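Local coordinates for protein carboxylesterase (Ferroplasma acidiphilum, PDB 3WJ2) that probably hydrolyses carboxylic ester bonds, as an alpha/beta-hydrolase-fold carboxylesterase from an acid-loving archaeon, at residues B[176-182]-B[240-246]; B[231-237]-B[258-262]; B[236-240]-B[263-269]. Numbering follows the deposited sequence.

Contact 1 of 3, residues B[176-182]-B[240-246]; sequences MPAVQVL and LPPAIMV
Residues 180-182 and 243-246 are neighbours in the central sheet, axes 4.8 Å apart and N-to-C directions 3° apart, hence parallel. Gln180-Ala243, Val181-Ile244 and Leu182-Met245 pair, CA atoms 4.8-4.9 Å apart. Gln180 N donates to Pro242 O (2.9 Å), Gln180 O accepts from Ile244 N (3.0 Å), Leu182 N donates to Ile244 O (2.6 Å) and Leu182 O accepts from Val246 N (2.9 Å). Val181 bonds on its far edge to Val152 and Gly154, Ala243 to Arg270. Pro242 offers no NH to Ala178 O, so inter-strand bonding begins at Pro242 O; Pro241 packs CG on Pro177 CD (4.1 Å). Pro241 O is satisfied by a side chain: Gln180, chi1 p and chi2 t, brings NE2 to 3.0 Å. Leu182 CD1 meets Met245 CE (3.9 Å) on the sheet face shared with Gln180; Val181 CG2 meets Ile244 CD1 (4.2 Å) on the face covered by helix 291-303. Gln180, Leu182, Ile244 and Val246 thus satisfy one another in this alpha/beta-hydrolase core, while apolar side chains cover both faces.

Contact 2 of 3, residues B[231-237]-B[258-262]; sequences PLVADDF and ETYVK
Residues 231-233 form a short 3-10 turn, secured by Ala234 N donating to Pro231 O at 3.1 Å, and the chain then runs on as irregular loop to Phe237. The partner is 258-262, a piece of helix 254-266 in regular helical conformation. The backbones stay apart: the closest CA atoms, those of Leu232 and Tyr260, are 6.8 Å from each other, so side chains must bridge the gap. Tyr260 does most of this. Its chi1 near -163° (t) and chi2 of 76° carry the ring toward the 231-237 segment, where it meets Pro231, Leu232 and Phe237. Leu232, chi1 -90° and chi2 t, brings CD2 to 3.7 Å from Tyr260 CD1, at the ring edge, and to 4.0 Å from Thr259 CG2. Pro231 CB lies 3.7 Å from Tyr260 CE1 and 3.6 Å from Tyr260 OH. Phe237, chi1 m, places CE1 3.4 Å from Tyr260 CE1, the ring centroids 5.4 Å apart and the planes inclined at 83°. A long aromatic side chain suits position 260 because it spans the separation and finds apolar neighbours in all three residues. Thr259 divides its roles, its methyl packing on Leu232 while OG1 hydrogen-bonds Phe192 O of the second subunit. Leu232 O also reaches that subunit, accepting from Asn191 ND2. The arrangement is apolar packing of a loop on a sheet-flanking helix of the alpha/beta-hydrolase fold: Tyr260, with Met245 and Leu187 as further neighbours, rests against the loop leading into strand 243-248, the strand preceding this helix.

Contact 3 of 3, residues B[236-240]-B[263-269]; sequences DFSNL and KLREAGV
A Schellman motif ends helix 254-266, and against it packs the type II turn Phe237-Leu240 that leads toward strand 243-248. In the helix end, Val269 N bonds Leu264 O (3.1 Å) and Gly268 N bonds Arg265 O (3.0 Å); Gly268, at phi 76°, takes the left-handed conformation that glycine adopts easily. Asn239, third in the turn, has phi 65°, which asparagine tolerates well. Asp236 OD1 steadies the turn, accepting from Ser238 N (2.9 Å), an Asx turn, and from Ser238 OG (2.6 Å).

The backbones come close at Ser238 and Ala267, CA to CA 5.1 Å, where a small residue is apt: Ala267 CB lies 3.6 Å from Phe237 C. Phe237 also packs CB on Leu264 CD2 (4.1 Å) and CE2 on Lys263 CE (3.8 Å); Lys263 NZ forms a salt bridge with Glu266 OE1 (2.6 Å). Leu240 CD1 meets Leu264 CD2 at 3.7 Å. Phe237 O is buried without a polar partner, Val269 CG2 (chi1 t) lying 3.2 Å from it. Two waters bridge the segments: both donate to Ala267 O at 2.8 Å; one also donates to Ser238 OG (3.0 Å), the other accepts from Asn239 N (2.9 Å). A Schellman motif with glycine at the positive-phi position is a common helix C-terminus, here leading to strand 271-280 of the alpha/beta fold.

How the contacts relate
From the N terminus, the chain first lays down 176-182 and leaves the sheet through helices 194-198 and 207-217. It returns along the loop 231-240 into strand 243-248, where contact 1 closes a 57-residue excursion. Helix 254-266 follows, and folds back on that same loop: contact 2 spans 20 intervening residues and contact 3 spans 22, both starting from overlapping segments that share Asp236 and Phe237. Each crosses contact 1, because 176-182 comes before their first segments and 243-246 lies between their two segments, so the ends alternate. Leu240 belongs to contacts 1 and 3, while Met245 packs on Tyr260 and Val261, and Ala243 on Leu264. Sheet, incoming loop and covering helix are thereby joined.

Contact 1 of 3, residues B[176-182]-B[240-246]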
loop_
_atom_site.group_PDB
_atom_site.type_symbol
_atom_site.label_atom_id
_atom_site.label_comp_id
_atom_site.label_asym_id
_atom_site.label_seq_id
_atom_site.Cartn_x
_atom_site.Cartn_y
_atom_site.Cartn_z
ATOM N N MET B 176 -19.488 -31.171 -3.288
ATOM C CA MET B 176 -18.624 -30.067 -2.925
ATOM C C MET B 176 -19.204 -29.548 -1.559
ATOM O O MET B 176 -20.412 -29.581 -1.289
ATOM C CB MET B 176 -18.674 -28.994 -4.119
ATOM C CG MET B 176 -17.626 -29.291 -5.513
ATOM S SD MET B 176 -17.311 -27.506 -5.602
ATOM C CE MET B 176 -16.243 -27.672 -4.169
ATOM N N PRO B 177 -18.320 -29.035 -0.662
ATOM C CA PRO B 177 -18.862 -28.340 0.523
ATOM C C PRO B 177 -19.767 -27.153 0.207
ATOM O O PRO B 177 -19.634 -26.552 -0.890
ATOM C CB PRO B 177 -17.592 -27.823 1.211
ATOM C CG PRO B 177 -16.479 -28.722 0.712
ATOM C CD PRO B 177 -16.842 -28.943 -0.737
ATOM N N ALA B 178 -20.673 -26.801 1.151
ATOM C CA ALA B 178 -21.640 -25.759 0.937
ATOM C C ALA B 178 -21.004 -24.350 0.969
ATOM O O ALA B 178 -21.537 -23.446 0.380
ATOM C CB ALA B 178 -22.735 -25.861 2.000
ATOM N N VAL B 179 -19.894 -24.238 1.723
ATOM C CA VAL B 179 -19.226 -22.948 1.912
ATOM C C VAL B 179 -17.798 -23.280 2.344
ATOM O O VAL B 179 -17.607 -24.386 2.868
ATOM C CB VAL B 179 -19.975 -22.082 2.898
ATOM C CG1 VAL B 179 -20.061 -22.736 4.355
ATOM C CG2 VAL B 179 -19.224 -20.675 2.953
ATOM N N GLN B 180 -16.878 -22.367 2.038
ATOM C CA GLN B 180 -15.511 -22.443 2.539
ATOM C C GLN B 180 -15.275 -21.214 3.330
ATOM O O GLN B 180 -15.347 -20.128 2.803
ATOM C CB GLN B 180 -14.487 -22.697 1.383
ATOM C CG GLN B 180 -14.574 -21.627 0.254
ATOM C CD GLN B 180 -13.580 -21.885 -0.838
ATOM O OE1 GLN B 180 -12.452 -22.203 -0.565
ATOM N NE2 GLN B 180 -14.028 -21.718 -2.137
ATOM N N VAL B 181 -14.973 -21.391 4.619
ATOM C CA VAL B 181 -14.842 -20.195 5.524
ATOM C C VAL B 181 -13.326 -20.173 5.871
ATOM O O VAL B 181 -12.757 -21.114 6.518
ATOM C CB VAL B 181 -15.601 -20.434 6.777
ATOM C CG1 VAL B 181 -15.384 -19.149 7.632
ATOM C CG2 VAL B 181 -17.079 -20.584 6.475
ATOM N N LEU B 182 -12.641 -19.149 5.332
ATOM C CA LEU B 182 -11.172 -19.208 5.345
ATOM C C LEU B 182 -10.647 -18.071 6.187
ATOM O O LEU B 182 -10.576 -16.931 5.771
ATOM C CB LEU B 182 -10.600 -18.996 3.856
ATOM C CG LEU B 182 -11.236 -20.015 2.882
ATOM C CD1 LEU B 182 -10.782 -19.626 1.401
ATOM C CD2 LEU B 182 -10.925 -21.495 3.172
ATOM N N LEU B 240 -16.140 -23.299 -7.690
ATOM C CA LEU B 240 -15.827 -23.537 -6.234
ATOM C C LEU B 240 -16.980 -23.087 -5.323
ATOM O O LEU B 240 -17.825 -22.247 -5.718
ATOM C CB LEU B 240 -14.572 -22.749 -5.890
ATOM C CG LEU B 240 -13.319 -23.322 -6.519
ATOM C CD1 LEU B 240 -12.076 -22.531 -6.310
ATOM C CD2 LEU B 240 -13.064 -24.841 -6.070
ATOM N N PRO B 241 -17.041 -23.617 -4.099
ATOM C CA PRO B 241 -18.057 -23.185 -3.151
ATOM C C PRO B 241 -17.961 -21.708 -2.739
ATOM O O PRO B 241 -16.877 -21.145 -2.743
ATOM C CB PRO B 241 -17.734 -24.020 -1.893
ATOM C CG PRO B 241 -16.880 -25.222 -2.383
ATOM C CD PRO B 241 -16.051 -24.545 -3.512
ATOM N N PRO B 242 -19.109 -21.099 -2.401
ATOM C CA PRO B 242 -19.133 -19.698 -1.918
ATOM C C PRO B 242 -18.062 -19.598 -0.785
ATOM O O PRO B 242 -17.912 -20.580 -0.015
ATOM C CB PRO B 242 -20.541 -19.547 -1.375
ATOM C CG PRO B 242 -21.342 -20.598 -2.232
ATOM C CD PRO B 242 -20.442 -21.741 -2.413
ATOM N N ALA B 243 -17.389 -18.457 -0.735
ATOM C CA ALA B 243 -16.274 -18.308 0.192
ATOM C C ALA B 243 -16.528 -17.102 1.120
ATOM O O ALA B 243 -17.152 -16.059 0.729
ATOM C CB ALA B 243 -14.976 -18.066 -0.531
ATOM N N ILE B 244 -16.011 -17.270 2.360
ATOM C CA ILE B 244 -15.788 -16.106 3.260
ATOM C C ILE B 244 -14.282 -16.114 3.531
ATOM O O ILE B 244 -13.726 -17.132 4.002
ATOM C CB ILE B 244 -16.531 -16.253 4.551
ATOM C CG1 ILE B 244 -18.041 -16.423 4.310
ATOM C CG2 ILE B 244 -16.222 -15.066 5.511
ATOM C CD1 ILE B 244 -18.850 -16.844 5.654
ATOM N N MET B 245 -13.620 -14.958 3.298
ATOM C CA MET B 245 -12.162 -14.826 3.459
ATOM C C MET B 245 -11.929 -13.726 4.463
ATOM O O MET B 245 -12.472 -12.638 4.343
ATOM C CB MET B 245 -11.424 -14.424 2.160
ATOM C CG MET B 245 -9.959 -14.100 2.385
ATOM S SD MET B 245 -8.956 -15.616 2.632
ATOM C CE MET B 245 -8.844 -16.290 0.904
ATOM N N VAL B 246 -11.145 -14.079 5.509
ATOM C CA VAL B 246 -10.752 -13.021 6.495
ATOM C C VAL B 246 -9.254 -12.938 6.429
ATOM O O VAL B 246 -8.515 -13.894 6.576
ATOM C CB VAL B 246 -11.146 -13.521 7.928
ATOM C CG1 VAL B 246 -10.679 -12.474 8.959
ATOM C CG2 VAL B 246 -12.724 -13.734 7.978
#

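Contact 2 of 3, residues B[231-237]-B[258-262]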
loop_
_atom_site.group_PDB
_atom_site.type_symbol
_atom_site.label_atom_id
_atom_site.label_comp_id
_atom_site.label_asym_id
_atom_site.label_seq_id
_atom_site.Cartn_x
_atom_site.Cartn_y
_atom_site.Cartn_z
ATOM N N PRO B 231 -3.102 -23.474 -3.320
ATOM C CA PRO B 231 -4.262 -23.239 -4.174
ATOM C C PRO B 231 -4.046 -22.104 -5.176
ATOM O O PRO B 231 -4.711 -22.081 -6.215
ATOM C CB PRO B 231 -5.388 -22.856 -3.153
ATOM C CG PRO B 231 -5.016 -23.771 -1.978
ATOM C CD PRO B 231 -3.463 -23.691 -1.899
ATOM N N LEU B 232 -3.147 -21.160 -4.866
ATOM C CA LEU B 232 -2.970 -20.058 -5.796
ATOM C C LEU B 232 -2.308 -20.555 -7.064
ATOM O O LEU B 232 -2.291 -19.784 -8.018
ATOM C CB LEU B 232 -2.141 -18.905 -5.137
ATOM C CG LEU B 232 -3.122 -17.977 -4.480
ATOM C CD1 LEU B 232 -2.321 -17.032 -3.486
ATOM C CD2 LEU B 232 -3.925 -17.069 -5.503
ATOM N N VAL B 233 -1.780 -21.770 -7.102
ATOM C CA VAL B 233 -1.188 -22.262 -8.385
ATOM C C VAL B 233 -2.236 -22.888 -9.298
ATOM O O VAL B 233 -1.850 -23.297 -10.436
ATOM C CB VAL B 233 0.115 -23.103 -8.136
ATOM C CG1 VAL B 233 1.138 -22.317 -7.299
ATOM C CG2 VAL B 233 -0.179 -24.356 -7.555
ATOM N N ALA B 234 -3.507 -23.050 -8.869
ATOM C CA ALA B 234 -4.615 -23.588 -9.713
ATOM C C ALA B 234 -4.734 -22.702 -10.945
ATOM O O ALA B 234 -4.439 -21.525 -10.920
ATOM C CB ALA B 234 -5.935 -23.594 -8.992
ATOM N N ASP B 235 -5.133 -23.307 -12.032
ATOM C CA ASP B 235 -5.277 -22.453 -13.208
ATOM C C ASP B 235 -6.741 -22.039 -13.451
ATOM O O ASP B 235 -7.013 -21.237 -14.347
ATOM C CB ASP B 235 -4.559 -23.081 -14.427
ATOM C CG ASP B 235 -5.022 -24.475 -14.705
ATOM O OD1 ASP B 235 -6.210 -24.776 -14.397
ATOM O OD2 ASP B 235 -4.182 -25.282 -15.237
ATOM N N ASP B 236 -7.674 -22.497 -12.601
ATOM C CA ASP B 236 -9.079 -22.286 -12.803
ATOM C C ASP B 236 -9.747 -22.242 -11.414
ATOM O O ASP B 236 -9.560 -23.193 -10.624
ATOM C CB ASP B 236 -9.654 -23.478 -13.585
ATOM C CG ASP B 236 -11.174 -23.410 -13.765
ATOM O OD1 ASP B 236 -11.743 -22.349 -13.568
ATOM O OD2 ASP B 236 -11.801 -24.409 -14.230
ATOM N N PHE B 237 -10.471 -21.152 -11.130
ATOM C CA PHE B 237 -11.257 -21.056 -9.891
ATOM C C PHE B 237 -12.750 -21.196 -10.050
ATOM O O PHE B 237 -13.491 -20.976 -9.091
ATOM C CB PHE B 237 -10.818 -19.784 -9.187
ATOM C CG PHE B 237 -9.363 -19.809 -8.856
ATOM C CD1 PHE B 237 -8.901 -20.567 -7.726
ATOM C CD2 PHE B 237 -8.463 -19.109 -9.582
ATOM C CE1 PHE B 237 -7.532 -20.606 -7.438
ATOM C CE2 PHE B 237 -7.146 -19.114 -9.348
ATOM C CZ PHE B 237 -6.620 -19.865 -8.209
ATOM N N GLU B 258 -5.749 -11.852 -0.281
ATOM C CA GLU B 258 -6.618 -10.820 -0.848
ATOM C C GLU B 258 -6.606 -11.070 -2.371
ATOM O O GLU B 258 -7.709 -10.970 -2.966
ATOM C CB GLU B 258 -6.096 -9.425 -0.483
ATOM C CG GLU B 258 -6.251 -9.285 1.096
ATOM C CD GLU B 258 -6.064 -7.877 1.597
ATOM O OE1 GLU B 258 -5.609 -6.930 0.831
ATOM O OE2 GLU B 258 -6.331 -7.663 2.794
ATOM N N THR B 259 -5.503 -11.585 -2.884
ATOM C CA THR B 259 -5.523 -11.983 -4.354
ATOM C C THR B 259 -6.453 -13.153 -4.570
ATOM O O THR B 259 -7.291 -13.151 -5.490
ATOM C CB THR B 259 -4.143 -12.390 -4.796
ATOM O OG1 THR B 259 -3.275 -11.219 -4.730
ATOM C CG2 THR B 259 -4.096 -13.080 -6.177
ATOM N N TYR B 260 -6.464 -14.124 -3.631
ATOM C CA TYR B 260 -7.339 -15.258 -3.801
ATOM C C TYR B 260 -8.803 -14.890 -3.863
ATOM O O TYR B 260 -9.567 -15.446 -4.683
ATOM C CB TYR B 260 -7.052 -16.298 -2.679
ATOM C CG TYR B 260 -7.587 -17.706 -2.945
ATOM C CD1 TYR B 260 -6.891 -18.490 -3.852
ATOM C CD2 TYR B 260 -8.700 -18.233 -2.328
ATOM C CE1 TYR B 260 -7.266 -19.853 -4.095
ATOM C CE2 TYR B 260 -9.108 -19.568 -2.596
ATOM C CZ TYR B 260 -8.385 -20.326 -3.530
ATOM O OH TYR B 260 -8.734 -21.643 -3.749
ATOM N N VAL B 261 -9.306 -14.020 -2.965
ATOM C CA VAL B 261 -10.672 -13.537 -3.057
ATOM C C VAL B 261 -11.031 -12.965 -4.445
ATOM O O VAL B 261 -12.112 -13.249 -4.967
ATOM C CB VAL B 261 -10.923 -12.310 -2.019
ATOM C CG1 VAL B 261 -12.343 -11.592 -2.324
ATOM C CG2 VAL B 261 -10.936 -12.864 -0.771
ATOM N N LYS B 262 -10.113 -12.142 -4.923
ATOM C CA LYS B 262 -10.299 -11.489 -6.234
ATOM C C LYS B 262 -10.338 -12.503 -7.337
ATOM O O LYS B 262 -11.205 -12.374 -8.219
ATOM C CB LYS B 262 -9.244 -10.492 -6.478
ATOM C CG LYS B 262 -9.305 -9.250 -5.451
ATOM C CD LYS B 262 -8.086 -8.400 -5.431
ATOM C CE LYS B 262 -8.439 -7.109 -4.536
ATOM N NZ LYS B 262 -7.254 -6.309 -4.409
#

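Contact 3 of 3, residues B[236-240]-B[263-269]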
loop_
_atom_site.group_PDB
_atom_site.type_symbol
_atom_site.label_atom_id
_atom_site.label_comp_id
_atom_site.label_asym_id
_atom_site.label_seq_id
_atom_site.Cartn_x
_atom_site.Cartn_y
_atom_site.Cartn_z
ATOM N N ASP B 236 -7.674 -22.497 -12.601
ATOM C CA ASP B 236 -9.079 -22.286 -12.803
ATOM C C ASP B 236 -9.747 -22.242 -11.414
ATOM O O ASP B 236 -9.560 -23.193 -10.624
ATOM C CB ASP B 236 -9.654 -23.478 -13.585
ATOM C CG ASP B 236 -11.174 -23.410 -13.765
ATOM O OD1 ASP B 236 -11.743 -22.349 -13.568
ATOM O OD2 ASP B 236 -11.801 -24.409 -14.230
ATOM N N PHE B 237 -10.471 -21.152 -11.130
ATOM C CA PHE B 237 -11.257 -21.056 -9.891
ATOM C C PHE B 237 -12.750 -21.196 -10.050
ATOM O O PHE B 237 -13.491 -20.976 -9.091
ATOM C CB PHE B 237 -10.818 -19.784 -9.187
ATOM C CG PHE B 237 -9.363 -19.809 -8.856
ATOM C CD1 PHE B 237 -8.901 -20.567 -7.726
ATOM C CD2 PHE B 237 -8.463 -19.109 -9.582
ATOM C CE1 PHE B 237 -7.532 -20.606 -7.438
ATOM C CE2 PHE B 237 -7.146 -19.114 -9.348
ATOM C CZ PHE B 237 -6.620 -19.865 -8.209
ATOM N N SER B 238 -13.240 -21.621 -11.246
ATOM C CA SER B 238 -14.647 -21.836 -11.458
ATOM C C SER B 238 -15.251 -22.888 -10.605
ATOM O O SER B 238 -14.592 -23.924 -10.316
ATOM C CB SER B 238 -14.852 -22.349 -12.934
ATOM O OG SER B 238 -14.204 -21.471 -13.793
ATOM N N ASN B 239 -16.520 -22.698 -10.259
ATOM C CA ASN B 239 -17.327 -23.720 -9.731
ATOM C C ASN B 239 -16.834 -24.199 -8.364
ATOM O O ASN B 239 -17.201 -25.281 -7.906
ATOM C CB ASN B 239 -17.409 -24.896 -10.701
ATOM C CG ASN B 239 -18.051 -24.443 -12.033
ATOM O OD1 ASN B 239 -19.079 -23.756 -11.987
ATOM N ND2 ASN B 239 -17.425 -24.745 -13.171
ATOM N N LEU B 240 -16.140 -23.299 -7.690
ATOM C CA LEU B 240 -15.827 -23.537 -6.234
ATOM C C LEU B 240 -16.980 -23.087 -5.323
ATOM O O LEU B 240 -17.825 -22.247 -5.718
ATOM C CB LEU B 240 -14.572 -22.749 -5.890
ATOM C CG LEU B 240 -13.319 -23.322 -6.519
ATOM C CD1 LEU B 240 -12.076 -22.531 -6.310
ATOM C CD2 LEU B 240 -13.064 -24.841 -6.070
ATOM N N LYS B 263 -9.484 -13.511 -7.267
ATOM C CA LYS B 263 -9.536 -14.591 -8.302
ATOM C C LYS B 263 -10.830 -15.348 -8.268
ATOM O O LYS B 263 -11.367 -15.789 -9.282
ATOM C CB LYS B 263 -8.345 -15.567 -8.174
ATOM C CG LYS B 263 -6.948 -14.902 -8.385
ATOM C CD LYS B 263 -6.960 -14.400 -9.826
ATOM C CE LYS B 263 -6.765 -15.652 -10.779
ATOM N NZ LYS B 263 -6.886 -15.159 -12.266
ATOM N N LEU B 264 -11.351 -15.657 -7.060
ATOM C CA LEU B 264 -12.609 -16.308 -6.917
ATOM C C LEU B 264 -13.717 -15.478 -7.607
ATOM O O LEU B 264 -14.507 -16.033 -8.332
ATOM C CB LEU B 264 -13.047 -16.578 -5.413
ATOM C CG LEU B 264 -12.104 -17.597 -4.785
ATOM C CD1 LEU B 264 -12.550 -17.815 -3.296
ATOM C CD2 LEU B 264 -12.126 -18.983 -5.403
ATOM N N ARG B 265 -13.778 -14.164 -7.319
ATOM C CA ARG B 265 -14.863 -13.290 -7.878
ATOM C C ARG B 265 -14.673 -13.167 -9.414
ATOM O O ARG B 265 -15.715 -13.185 -10.058
ATOM C CB ARG B 265 -14.773 -11.898 -7.219
ATOM C CG ARG B 265 -15.192 -11.918 -5.688
ATOM C CD ARG B 265 -16.631 -12.365 -5.524
ATOM N NE ARG B 265 -17.528 -11.490 -6.307
ATOM C CZ ARG B 265 -18.382 -11.925 -7.206
ATOM N NH1 ARG B 265 -18.479 -13.215 -7.508
ATOM N NH2 ARG B 265 -19.184 -11.031 -7.858
ATOM N N GLU B 266 -13.434 -13.083 -9.857
ATOM C CA GLU B 266 -13.173 -13.098 -11.357
ATOM C C GLU B 266 -13.734 -14.335 -12.031
ATOM O O GLU B 266 -14.150 -14.258 -13.262
ATOM C CB GLU B 266 -11.691 -13.002 -11.584
ATOM C CG GLU B 266 -11.229 -13.021 -13.067
ATOM C CD GLU B 266 -9.727 -13.040 -13.086
ATOM O OE1 GLU B 266 -9.174 -14.094 -12.672
ATOM O OE2 GLU B 266 -9.094 -12.007 -13.472
ATOM N N ALA B 267 -13.780 -15.500 -11.363
ATOM C CA ALA B 267 -14.351 -16.786 -11.908
ATOM C C ALA B 267 -15.818 -16.977 -11.647
ATOM O O ALA B 267 -16.430 -18.019 -11.909
ATOM C CB ALA B 267 -13.515 -17.944 -11.277
ATOM N N GLY B 268 -16.452 -15.950 -11.035
ATOM C CA GLY B 268 -17.820 -15.952 -10.711
ATOM C C GLY B 268 -18.329 -16.749 -9.533
ATOM O O GLY B 268 -19.492 -17.158 -9.486
ATOM N N VAL B 269 -17.397 -17.008 -8.593
ATOM C CA VAL B 269 -17.750 -17.723 -7.350
ATOM C C VAL B 269 -18.168 -16.624 -6.327
ATOM O O VAL B 269 -17.470 -15.620 -6.286
ATOM C CB VAL B 269 -16.499 -18.391 -6.850
ATOM C CG1 VAL B 269 -16.700 -19.072 -5.478
ATOM C CG2 VAL B 269 -16.055 -19.522 -7.921
HETATM O O HOH W 1 -15.544 -18.906 -14.405
HETATM O O HOH W 2 -17.890 -20.307 -11.279
#